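Local structure of amine oxidase (Emericella nidulans, 3PGB) at residues L382-A390 with S632-A642. The protein probably oxidises primary amines to aldehydes, using a copper ion and a topaquinone cofactor formed from one of its own tyrosines. Residues are numbered along the deposited sequence; the frame is centred on the assembly and turned at random.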
ATOM      1  N   LEU A 382      -6.451   2.118 -18.487  1.00 12.84           N
ATOM      2  CA  LEU A 382      -6.166   0.691 -18.650  1.00 12.84           C
ATOM      3  C   LEU A 382      -5.943   0.364 -20.128  1.00 13.11           C
ATOM      4  O   LEU A 382      -6.632   0.883 -21.010  1.00 13.04           O
ATOM      5  CB  LEU A 382      -7.318  -0.152 -18.091  1.00 12.53           C
ATOM      6  CG  LEU A 382      -7.194  -1.675 -18.180  1.00 12.32           C
ATOM      7  CD1 LEU A 382      -5.896  -2.179 -17.530  1.00 10.81           C
ATOM      8  CD2 LEU A 382      -8.418  -2.335 -17.541  1.00 11.35           C
ATOM      9  N   GLN A 383      -4.955  -0.480 -20.388  1.00 13.43           N
ATOM     10  CA  GLN A 383      -4.599  -0.855 -21.748  1.00 13.66           C
ATOM     11  C   GLN A 383      -4.881  -2.323 -22.037  1.00 13.79           C
ATOM     12  O   GLN A 383      -5.354  -2.656 -23.122  1.00 13.90           O
ATOM     13  CB  GLN A 383      -3.131  -0.545 -21.990  1.00 13.69           C
ATOM     14  CG  GLN A 383      -2.845   0.933 -21.998  1.00 13.89           C
ATOM     15  CD  GLN A 383      -3.468   1.597 -23.183  1.00 13.99           C
ATOM     16  OE1 GLN A 383      -3.054   1.361 -24.311  1.00 14.38           O
ATOM     17  NE2 GLN A 383      -4.495   2.405 -22.946  1.00 14.28           N
ATOM     18  N   GLU A 384      -4.583  -3.187 -21.066  1.00 13.79           N
ATOM     19  CA  GLU A 384      -4.894  -4.611 -21.164  1.00 13.87           C
ATOM     20  C   GLU A 384      -4.681  -5.271 -19.796  1.00 13.59           C
ATOM     21  O   GLU A 384      -3.956  -4.739 -18.950  1.00 13.11           O
ATOM     22  CB  GLU A 384      -4.001  -5.265 -22.232  1.00 14.14           C
ATOM     23  CG  GLU A 384      -4.224  -6.748 -22.482  1.00 14.59           C
ATOM     24  CD  GLU A 384      -5.590  -7.050 -23.042  1.00 15.10           C
ATOM     25  OE1 GLU A 384      -6.572  -7.050 -22.271  1.00 16.31           O
ATOM     26  OE2 GLU A 384      -5.681  -7.310 -24.257  1.00 15.64           O
ATOM     27  N   ALA A 385      -5.323  -6.417 -19.584  1.00 13.42           N
ATOM     28  CA  ALA A 385      -5.110  -7.217 -18.375  1.00 13.46           C
ATOM     29  C   ALA A 385      -4.688  -8.622 -18.769  1.00 13.48           C
ATOM     30  O   ALA A 385      -5.351  -9.265 -19.583  1.00 13.52           O
ATOM     31  CB  ALA A 385      -6.378  -7.271 -17.533  1.00 13.21           C
ATOM     32  N   LEU A 386      -3.591  -9.094 -18.187  1.00 13.44           N
ATOM     33  CA  LEU A 386      -3.114 -10.445 -18.437  1.00 13.34           C
ATOM     34  C   LEU A 386      -3.414 -11.330 -17.233  1.00 13.64           C
ATOM     35  O   LEU A 386      -3.231 -10.908 -16.090  1.00 13.54           O
ATOM     36  CB  LEU A 386      -1.611 -10.435 -18.742  1.00 13.19           C
ATOM     37  CG  LEU A 386      -0.877 -11.774 -18.845  1.00 12.26           C
ATOM     38  CD1 LEU A 386      -1.600 -12.726 -19.770  1.00 12.64           C
ATOM     39  CD2 LEU A 386       0.544 -11.557 -19.308  1.00 11.35           C
ATOM     40  N   ALA A 387      -3.897 -12.543 -17.504  1.00 13.83           N
ATOM     41  CA  ALA A 387      -4.020 -13.590 -16.495  1.00 13.99           C
ATOM     42  C   ALA A 387      -3.282 -14.822 -17.008  1.00 14.20           C
ATOM     43  O   ALA A 387      -3.861 -15.668 -17.704  1.00 14.12           O
ATOM     44  CB  ALA A 387      -5.475 -13.912 -16.232  1.00 14.10           C
ATOM     45  N   HIS A 388      -1.997 -14.905 -16.667  1.00 14.32           N
ATOM     46  CA  HIS A 388      -1.116 -15.959 -17.164  1.00 14.28           C
ATOM     47  C   HIS A 388      -1.010 -17.070 -16.131  1.00 14.18           C
ATOM     48  O   HIS A 388      -0.514 -16.850 -15.035  1.00 14.31           O
ATOM     49  CB  HIS A 388       0.268 -15.380 -17.447  1.00 14.22           C
ATOM     50  CG  HIS A 388       1.096 -16.215 -18.371  1.00 14.69           C
ATOM     51  ND1 HIS A 388       1.438 -17.521 -18.092  1.00 14.29           N
ATOM     52  CD2 HIS A 388       1.663 -15.923 -19.564  1.00 15.11           C
ATOM     53  CE1 HIS A 388       2.172 -18.000 -19.079  1.00 15.11           C
ATOM     54  NE2 HIS A 388       2.325 -17.050 -19.984  1.00 16.01           N
ATOM     55  N   TYR A 389      -1.476 -18.261 -16.490  1.00 14.14           N
ATOM     56  CA  TYR A 389      -1.470 -19.413 -15.585  1.00 14.01           C
ATOM     57  C   TYR A 389      -0.305 -20.375 -15.856  1.00 14.30           C
ATOM     58  O   TYR A 389       0.449 -20.217 -16.817  1.00 13.89           O
ATOM     59  CB  TYR A 389      -2.794 -20.169 -15.698  1.00 13.77           C
ATOM     60  CG  TYR A 389      -3.959 -19.404 -15.142  1.00 13.02           C
ATOM     61  CD1 TYR A 389      -4.520 -18.340 -15.848  1.00 11.73           C
ATOM     62  CD2 TYR A 389      -4.504 -19.736 -13.912  1.00 10.98           C
ATOM     63  CE1 TYR A 389      -5.585 -17.633 -15.330  1.00 10.87           C
ATOM     64  CE2 TYR A 389      -5.563 -19.037 -13.394  1.00 10.65           C
ATOM     65  CZ  TYR A 389      -6.099 -17.985 -14.102  1.00 10.52           C
ATOM     66  OH  TYR A 389      -7.165 -17.299 -13.569  1.00 11.22           O
ATOM     67  N   ALA A 390      -0.171 -21.362 -14.973  1.00 14.86           N
ATOM     68  CA  ALA A 390       0.800 -22.441 -15.121  1.00 15.21           C
ATOM     69  C   ALA A 390       0.276 -23.632 -14.344  1.00 15.67           C
ATOM     70  O   ALA A 390      -0.427 -23.455 -13.344  1.00 16.13           O
ATOM     71  CB  ALA A 390       2.161 -22.023 -14.593  1.00 15.24           C
ATOM     72  N   SER A 632       7.187 -16.538 -22.816  1.00 19.64           N
ATOM     73  CA  SER A 632       6.014 -17.403 -22.684  1.00 19.18           C
ATOM     74  C   SER A 632       5.650 -18.124 -23.983  1.00 18.83           C
ATOM     75  O   SER A 632       5.561 -17.506 -25.041  1.00 18.84           O
ATOM     76  CB  SER A 632       4.810 -16.592 -22.199  1.00 19.15           C
ATOM     77  OG  SER A 632       3.607 -17.320 -22.359  1.00 19.00           O
ATOM     78  N   SER A 633       5.451 -19.434 -23.887  1.00 18.46           N
ATOM     79  CA  SER A 633       4.961 -20.230 -25.006  1.00 18.24           C
ATOM     80  C   SER A 633       3.485 -19.935 -25.290  1.00 18.20           C
ATOM     81  O   SER A 633       3.036 -20.057 -26.428  1.00 18.72           O
ATOM     82  CB  SER A 633       5.148 -21.729 -24.729  1.00 18.23           C
ATOM     83  OG  SER A 633       6.523 -22.074 -24.622  1.00 17.58           O
ATOM     84  N   ASN A 634       2.732 -19.550 -24.261  1.00 17.80           N
ATOM     85  CA  ASN A 634       1.326 -19.188 -24.438  1.00 17.61           C
ATOM     86  C   ASN A 634       1.142 -17.898 -25.233  1.00 17.40           C
ATOM     87  O   ASN A 634       0.252 -17.794 -26.086  1.00 17.20           O
ATOM     88  CB  ASN A 634       0.640 -18.992 -23.086  1.00 17.66           C
ATOM     89  CG  ASN A 634       0.483 -20.271 -22.309  1.00 17.48           C
ATOM     90  OD1 ASN A 634       0.750 -21.363 -22.811  1.00 17.72           O
ATOM     91  ND2 ASN A 634       0.042 -20.140 -21.065  1.00 16.57           N
ATOM     92  N   LEU A 635       1.978 -16.911 -24.924  1.00 17.00           N
ATOM     93  CA  LEU A 635       1.790 -15.558 -25.425  1.00 16.84           C
ATOM     94  C   LEU A 635       2.488 -15.320 -26.746  1.00 16.81           C
ATOM     95  O   LEU A 635       1.945 -14.655 -27.623  1.00 16.82           O
ATOM     96  CB  LEU A 635       2.298 -14.539 -24.401  1.00 16.77           C
ATOM     97  CG  LEU A 635       1.426 -14.316 -23.171  1.00 16.36           C
ATOM     98  CD1 LEU A 635       2.038 -13.233 -22.304  1.00 16.05           C
ATOM     99  CD2 LEU A 635       0.014 -13.945 -23.582  1.00 15.07           C
ATOM    100  N   VAL A 636       3.700 -15.850 -26.874  1.00 16.92           N
ATOM    101  CA  VAL A 636       4.559 -15.554 -28.014  1.00 16.87           C
ATOM    102  C   VAL A 636       4.736 -14.027 -28.097  1.00 16.84           C
ATOM    103  O   VAL A 636       5.336 -13.447 -27.195  1.00 16.98           O
ATOM    104  CB  VAL A 636       4.030 -16.218 -29.308  1.00 16.79           C
ATOM    105  CG1 VAL A 636       5.019 -16.051 -30.453  1.00 16.67           C
ATOM    106  CG2 VAL A 636       3.775 -17.694 -29.058  1.00 16.52           C
ATOM    107  N   HIS A 637       4.203 -13.366 -29.122  1.00 16.83           N
ATOM    108  CA  HIS A 637       4.389 -11.914 -29.259  1.00 17.04           C
ATOM    109  C   HIS A 637       3.184 -11.086 -28.763  1.00 16.57           C
ATOM    110  O   HIS A 637       3.176  -9.863 -28.921  1.00 16.72           O
ATOM    111  CB  HIS A 637       4.699 -11.550 -30.720  1.00 17.17           C
ATOM    112  CG  HIS A 637       5.950 -12.179 -31.251  1.00 18.40           C
ATOM    113  ND1 HIS A 637       7.190 -11.966 -30.685  1.00 19.33           N
ATOM    114  CD2 HIS A 637       6.159 -12.991 -32.315  1.00 19.24           C
ATOM    115  CE1 HIS A 637       8.105 -12.633 -31.366  1.00 19.55           C
ATOM    116  NE2 HIS A 637       7.506 -13.261 -32.362  1.00 20.10           N
ATOM    117  N   ALA A 638       2.205 -11.742 -28.136  1.00 15.85           N
ATOM    118  CA  ALA A 638       0.891 -11.134 -27.875  1.00 15.60           C
ATOM    119  C   ALA A 638       0.809 -10.140 -26.703  1.00 15.36           C
ATOM    120  O   ALA A 638      -0.142  -9.363 -26.621  1.00 15.15           O
ATOM    121  CB  ALA A 638      -0.161 -12.230 -27.692  1.00 15.33           C
ATOM    122  N   ALA A 639       1.783 -10.172 -25.798  1.00 15.41           N
ATOM    123  CA  ALA A 639       1.757  -9.316 -24.605  1.00 15.20           C
ATOM    124  C   ALA A 639       3.169  -8.962 -24.143  1.00 15.18           C
ATOM    125  O   ALA A 639       3.566  -9.287 -23.024  1.00 15.34           O
ATOM    126  CB  ALA A 639       0.997 -10.004 -23.495  1.00 14.89           C
ATOM    127  N   HIS A 640       3.928  -8.292 -25.006  1.00 15.03           N
ATOM    128  CA  HIS A 640       5.313  -7.936 -24.675  1.00 14.86           C
ATOM    129  C   HIS A 640       5.418  -6.830 -23.629  1.00 14.54           C
ATOM    130  O   HIS A 640       6.491  -6.587 -23.082  1.00 14.67           O
ATOM    131  CB  HIS A 640       6.085  -7.523 -25.927  1.00 14.81           C
ATOM    132  CG  HIS A 640       6.604  -8.675 -26.723  1.00 14.70           C
ATOM    133  ND1 HIS A 640       7.463  -9.614 -26.196  1.00 15.04           N
ATOM    134  CD2 HIS A 640       6.415  -9.023 -28.018  1.00 14.47           C
ATOM    135  CE1 HIS A 640       7.766 -10.501 -27.127  1.00 15.15           C
ATOM    136  NE2 HIS A 640       7.142 -10.164 -28.241  1.00 14.55           N
ATOM    137  N   TRP A 641       4.310  -6.143 -23.382  1.00 14.36           N
ATOM    138  CA  TRP A 641       4.248  -5.101 -22.360  1.00 14.05           C
ATOM    139  C   TRP A 641       4.305  -5.690 -20.951  1.00 13.96           C
ATOM    140  O   TRP A 641       4.629  -4.984 -19.996  1.00 14.18           O
ATOM    141  CB  TRP A 641       2.968  -4.274 -22.519  1.00 13.99           C
ATOM    142  CG  TRP A 641       1.747  -5.114 -22.632  1.00 13.29           C
ATOM    143  CD1 TRP A 641       1.126  -5.492 -23.778  1.00 13.25           C
ATOM    144  CD2 TRP A 641       1.022  -5.718 -21.563  1.00 13.59           C
ATOM    145  NE1 TRP A 641       0.047  -6.285 -23.495  1.00 13.22           N
ATOM    146  CE2 TRP A 641      -0.039  -6.442 -22.139  1.00 13.64           C
ATOM    147  CE3 TRP A 641       1.156  -5.711 -20.171  1.00 13.78           C
ATOM    148  CZ2 TRP A 641      -0.961  -7.149 -21.373  1.00 13.58           C
ATOM    149  CZ3 TRP A 641       0.234  -6.410 -19.412  1.00 13.61           C
ATOM    150  CH2 TRP A 641      -0.807  -7.120 -20.014  1.00 13.43           C
ATOM    151  N   ALA A 642       3.986  -6.973 -20.820  1.00 13.75           N
ATOM    152  CA  ALA A 642       3.965  -7.632 -19.513  1.00 13.84           C
ATOM    153  C   ALA A 642       5.359  -7.944 -18.966  1.00 14.08           C
ATOM    154  O   ALA A 642       5.476  -8.428 -17.845  1.00 14.18           O
ATOM    155  CB  ALA A 642       3.141  -8.908 -19.581  1.00 13.45           C
TER
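The indole of Trp-641 stands with the rim of its six-membered ring against strand 374-389: the backbone N of Leu-386 lies in its plane at the edge, Leu-386 CB is 3.6 Å from CH2, and Glu-384 CG reaches CZ2 at 3.5 Å from an oblique direction. One face of the indole carries the methyls of Ala-639 and Ala-642, both offset toward the rim. The imidazole of His-388 is likewise approached at its edge, where Ser-632 OG and Leu-635 CD1 both lie in the ring plane, while the amide of Asn-634, turned only 17° from that plane, comes in obliquely with ND2 3.6 Å from CE1. Between the two rings Leu-386, its CG anti to the backbone N (chi1 172°), sends CD2 to meet Leu-635 CD1 tip to tip at 3.7 Å and also touches Ala-642 CB. The carboxylate of Glu-384 turns away from the indole at a bent chi2 (64°), OE1 accepting the backbone N-H of Ala-385 through its anti lone pair and OE2 hydrogen-bonding Ser-404 OG; Asn-634 ND2 hydrogen-bonds the carbonyl of Ser-397.

The polar centre is the nearly straight 2.7 Å hydrogen bond between His-388 NE2 and Ser-632 OG. That hydroxyl also accepts from the backbone N of Leu-635 in an ST motif, and His-388 ND1 donates to Tyr-389 O. Gripped at both nitrogens, the buried imidazole is restricted in rotation and ties loop 632-642 to the strand whose next residue, Tyr-389, hydrogen-bonds O4 of the topaquinone at position 484 through its OH.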